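Local structure of transcription regulator AsnC/Lrp ligand binding domain-containing protein (Sulfolobus tokodaii, 2ZBC) at the interface of chains A and B and the interface of chains A and C. The protein probably binds amino acids such as isoleucine as a stand-alone RAM module, a ligand-sensing domain of the Lrp/AsnC transcription-regulator family without a DNA-binding part. Sequence-based numbering; all coordinates share one arbitrary frame. Chains: chain A/B/C, 83aa long hypothetical transcriptional regulator asnC.

Contact 1 and contact 2 lie on the same copy, chain A, with the centres of their C-alpha atoms about 14 Å apart. Helix 15-22 of chain A serves both: A:Phe19 faces chain B in contact 1, and A:Glu15, at the helix start, faces chain C in contact 2. Contact 1 pairs strand 30-34 of chain A with strand 79-81 of chain B, part of a two-fold interface. Contact 2 is mainly polar and joins the turn after strand 3-10 to the end of helix 49-60. Contact 1 would build dimers, and contact 2 probably links them into the eight-copy assembly. Residues of contact 2 also line isoleucine pockets.

Contact 1: the interface of chains A and B. Residues chain A 19, 31-33; chain B 78-80.
B:Lys78 lays its aliphatic chain over one face of the A:Phe19 ring. Its CD sits 4.0 Å from the centroid of the A:Phe19 ring, displaced toward the rim on the CD2 and CE2 side. On the same face, the backbone carbonyl of B:Lys78 sits toward the opposite rim, its O 3.4 Å from CE1 of A:Phe19. The phenyl group is carried there from helix 15-22, its CG anti to the backbone N (chi1 167°). The B:Lys78 chain bends at chi2, and its CB also packs on CG2 of A:Val33, 3.7 Å away. These two side chains lie side by side and point the same way. An alanine in place of A:Phe19 would take away this ring face and would probably leave a gap beneath CD of B:Lys78, the chain then resting on A:Val33 at its CB.

B:Leu80 pairs with A:Val31 through both backbone groups. B:Leu80 N donates to A:Val31 O at 2.9 Å, and A:Val31 N donates to B:Leu80 O at 3.1 Å. Their side chains cross at a slant, CB of B:Leu80 4.1 Å from CG1 of A:Val31. Next along, A:Val33 N donates to B:Lys78 O at 2.9 Å. The strands run antiparallel. On the opposite side of the strand pair from A:Phe19, imidazole ND1 of A:His32 hydrogen-bonds to hydroxyl OG of B:Ser79 at 2.9 Å. The coordinates alone do not show which donates. The CB of B:Ser79 lies at the imidazole edge, in plane.

The site joins strand 79-81 of one copy to strand 30-34 of the other. Its two-fold twin repeats the pairing, as expected for the dimer of a RAM module.

Contact 2: the interface of chains A and C. Residues chain A 10-13, 15, 39; chain C 57, 61, 67.
The guanidinium of C:Arg61 has CA of A:Ala12 over one face, offset toward the rim. At its edge, in plane, lie OG1 of A:Thr10 and the carboxylate OE2 of A:Glu15. The carboxylate plane of A:Glu15 is turned 63° from the guanidinium plane. C:Arg61 still grips it side-on with two nitrogens. NH2 donates to OE2 of A:Glu15 at 3.0 Å; OE2 lies in the guanidinium plane, whereas NH2 comes from well above the carboxylate plane. NE donates to OE1 of A:Glu15 at 2.9 Å on the syn side, with the oxygen tilted from the guanidinium plane.

C:Thr57 adds a second bond to that oxygen. Its hydroxyl OG1 donates to OE1 of A:Glu15 at 2.6 Å, from the anti side and the opposite face of the carboxylate. Two donors thus hold OE1 and should limit rotation of the carboxylate. The A:Glu15 chain starts with CG between the backbone N and the carbonyl carbon (chi1 59°) and bends at chi2. This bend brings the acid group to chain C from the start of helix 15-22.

NH2 of C:Arg61 also forms a salt bridge to OD2 of A:Asp39, at 3.2 Å and weak as a hydrogen bond. The arginine would probably stabilise the ionised form of both acids. The base of the C:Arg61 side chain packs on the turn of chain A, with CB 3.8 Å from CA of A:Gly13. A:Glu15 and A:Asp39, and likewise C:Thr57 and C:Arg61, belong to isoleucine-binding surfaces. They meet here across the interface and may form two sides of one site. The contact may therefore couple subunit assembly to ligand binding. A second-shell bond positions the aspartate: the backbone N of A:Thr10 donates to OD2 of A:Asp39 at 2.9 Å, through the anti lone pair of that oxygen.

Contact 1: the interface of chains A and B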
# COMPACT_ATOMS: atom_id res chain seq x y z
N PHE A 19 16.00 -6.23 16.94
CA PHE A 19 16.13 -5.06 17.85
C PHE A 19 17.43 -5.18 18.68
O PHE A 19 18.22 -4.23 18.75
CB PHE A 19 14.88 -5.00 18.78
CG PHE A 19 15.02 -4.04 19.94
CD1 PHE A 19 14.51 -2.75 19.87
CD2 PHE A 19 15.66 -4.43 21.10
CE1 PHE A 19 14.66 -1.88 20.93
CE2 PHE A 19 15.81 -3.58 22.17
CZ PHE A 19 15.29 -2.31 22.10
N VAL A 31 16.08 3.09 18.54
CA VAL A 31 15.47 1.88 17.95
C VAL A 31 14.28 1.50 18.81
O VAL A 31 14.31 1.54 20.04
CB VAL A 31 16.53 0.76 17.78
CG1 VAL A 31 17.26 0.45 19.07
CG2 VAL A 31 15.97 -0.51 17.21
N HIS A 32 13.18 1.16 18.14
CA HIS A 32 11.95 0.89 18.84
C HIS A 32 11.23 -0.23 18.12
O HIS A 32 11.06 -0.12 16.92
CB HIS A 32 11.03 2.15 18.82
CG HIS A 32 11.70 3.47 19.13
ND1 HIS A 32 11.90 3.92 20.42
CD2 HIS A 32 12.14 4.47 18.33
CE1 HIS A 32 12.51 5.10 20.39
NE2 HIS A 32 12.68 5.45 19.13
N VAL A 33 10.69 -1.24 18.81
CA VAL A 33 9.70 -2.13 18.13
C VAL A 33 8.35 -1.44 18.28
O VAL A 33 8.04 -0.83 19.34
CB VAL A 33 9.64 -3.55 18.77
CG1 VAL A 33 8.68 -4.56 18.14
CG2 VAL A 33 10.99 -4.19 18.77
N LYS B 78 11.04 -2.36 24.62
CA LYS B 78 11.75 -2.53 23.33
C LYS B 78 11.89 -1.14 22.73
O LYS B 78 11.51 -0.86 21.57
CB LYS B 78 10.97 -3.49 22.42
CG LYS B 78 11.03 -4.92 22.79
CD LYS B 78 12.46 -5.56 22.66
CE LYS B 78 12.62 -6.95 23.25
NZ LYS B 78 12.05 -7.24 24.56
N SER B 79 12.50 -0.22 23.49
CA SER B 79 12.58 1.15 23.07
C SER B 79 13.84 1.76 23.71
O SER B 79 13.93 1.79 24.94
CB SER B 79 11.35 1.94 23.53
OG SER B 79 11.45 3.32 23.22
N LEU B 80 14.77 2.19 22.87
CA LEU B 80 16.05 2.77 23.30
C LEU B 80 16.33 4.07 22.62
O LEU B 80 16.29 4.14 21.42
CB LEU B 80 17.17 1.83 22.96
CG LEU B 80 18.63 2.34 23.20
CD1 LEU B 80 18.88 2.68 24.64
CD2 LEU B 80 19.58 1.25 22.72

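Contact 2: the interface of chains A and C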
# COMPACT_ATOMS: atom_id res chain seq x y z
N THR A 10 10.48 -7.36 9.72
CA THR A 10 11.28 -8.58 9.95
C THR A 10 10.49 -9.81 9.48
O THR A 10 9.31 -9.71 9.21
CB THR A 10 11.61 -8.78 11.43
OG1 THR A 10 10.42 -8.96 12.21
CG2 THR A 10 12.26 -7.54 12.01
N ASP A 11 11.18 -10.96 9.37
CA ASP A 11 10.50 -12.26 9.28
C ASP A 11 9.56 -12.34 10.47
O ASP A 11 9.80 -11.73 11.56
CB ASP A 11 11.48 -13.41 9.33
CG ASP A 11 12.31 -13.51 8.10
OD1 ASP A 11 11.96 -12.89 7.05
OD2 ASP A 11 13.32 -14.21 8.12
N ALA A 12 8.44 -13.05 10.29
CA ALA A 12 7.45 -13.08 11.37
C ALA A 12 8.18 -13.71 12.60
O ALA A 12 8.86 -14.76 12.50
CB ALA A 12 6.17 -13.83 10.92
N GLY A 13 8.10 -13.01 13.72
CA GLY A 13 8.64 -13.45 14.97
C GLY A 13 10.10 -13.06 15.20
O GLY A 13 10.59 -13.36 16.25
N GLU A 15 11.48 -9.95 15.26
CA GLU A 15 11.62 -8.55 15.69
C GLU A 15 12.51 -8.30 16.94
O GLU A 15 13.26 -7.34 16.94
CB GLU A 15 10.30 -7.80 15.78
CG GLU A 15 9.26 -8.36 16.73
CD GLU A 15 8.40 -9.41 16.07
OE1 GLU A 15 7.34 -9.66 16.57
OE2 GLU A 15 8.78 -9.96 15.07
N ASP A 39 7.61 -3.02 11.86
CA ASP A 39 7.96 -3.75 13.03
C ASP A 39 8.99 -3.06 13.87
O ASP A 39 8.90 -3.16 15.11
CB ASP A 39 8.55 -5.05 12.65
CG ASP A 39 7.54 -5.92 11.86
OD1 ASP A 39 6.33 -5.75 12.10
OD2 ASP A 39 7.93 -6.71 10.99
N THR C 57 4.22 -11.62 19.24
CA THR C 57 5.58 -11.95 18.76
C THR C 57 5.95 -13.40 18.87
O THR C 57 6.49 -13.97 17.91
CB THR C 57 6.66 -11.14 19.47
OG1 THR C 57 6.61 -9.77 19.04
CG2 THR C 57 8.03 -11.68 19.04
N ARG C 61 3.18 -14.69 15.56
CA ARG C 61 4.12 -14.49 14.50
C ARG C 61 5.16 -15.63 14.38
O ARG C 61 6.07 -15.53 13.59
CB ARG C 61 4.85 -13.12 14.69
CG ARG C 61 3.93 -11.98 14.44
CD ARG C 61 4.45 -10.65 14.93
NE ARG C 61 5.72 -10.24 14.27
CZ ARG C 61 5.85 -9.67 13.11
NH1 ARG C 61 4.79 -9.48 12.35
NH2 ARG C 61 7.09 -9.29 12.67
N ARG C 67 2.86 -15.09 7.53
CA ARG C 67 3.84 -14.26 6.83
C ARG C 67 3.98 -12.88 7.42
O ARG C 67 5.09 -12.36 7.60
CB ARG C 67 3.47 -14.13 5.35
CG ARG C 67 4.28 -13.12 4.58
CD ARG C 67 3.76 -12.89 3.24
NE ARG C 67 3.91 -14.09 2.46
CZ ARG C 67 3.29 -14.36 1.31
NH1 ARG C 67 2.44 -13.49 0.76
NH2 ARG C 67 3.54 -15.54 0.71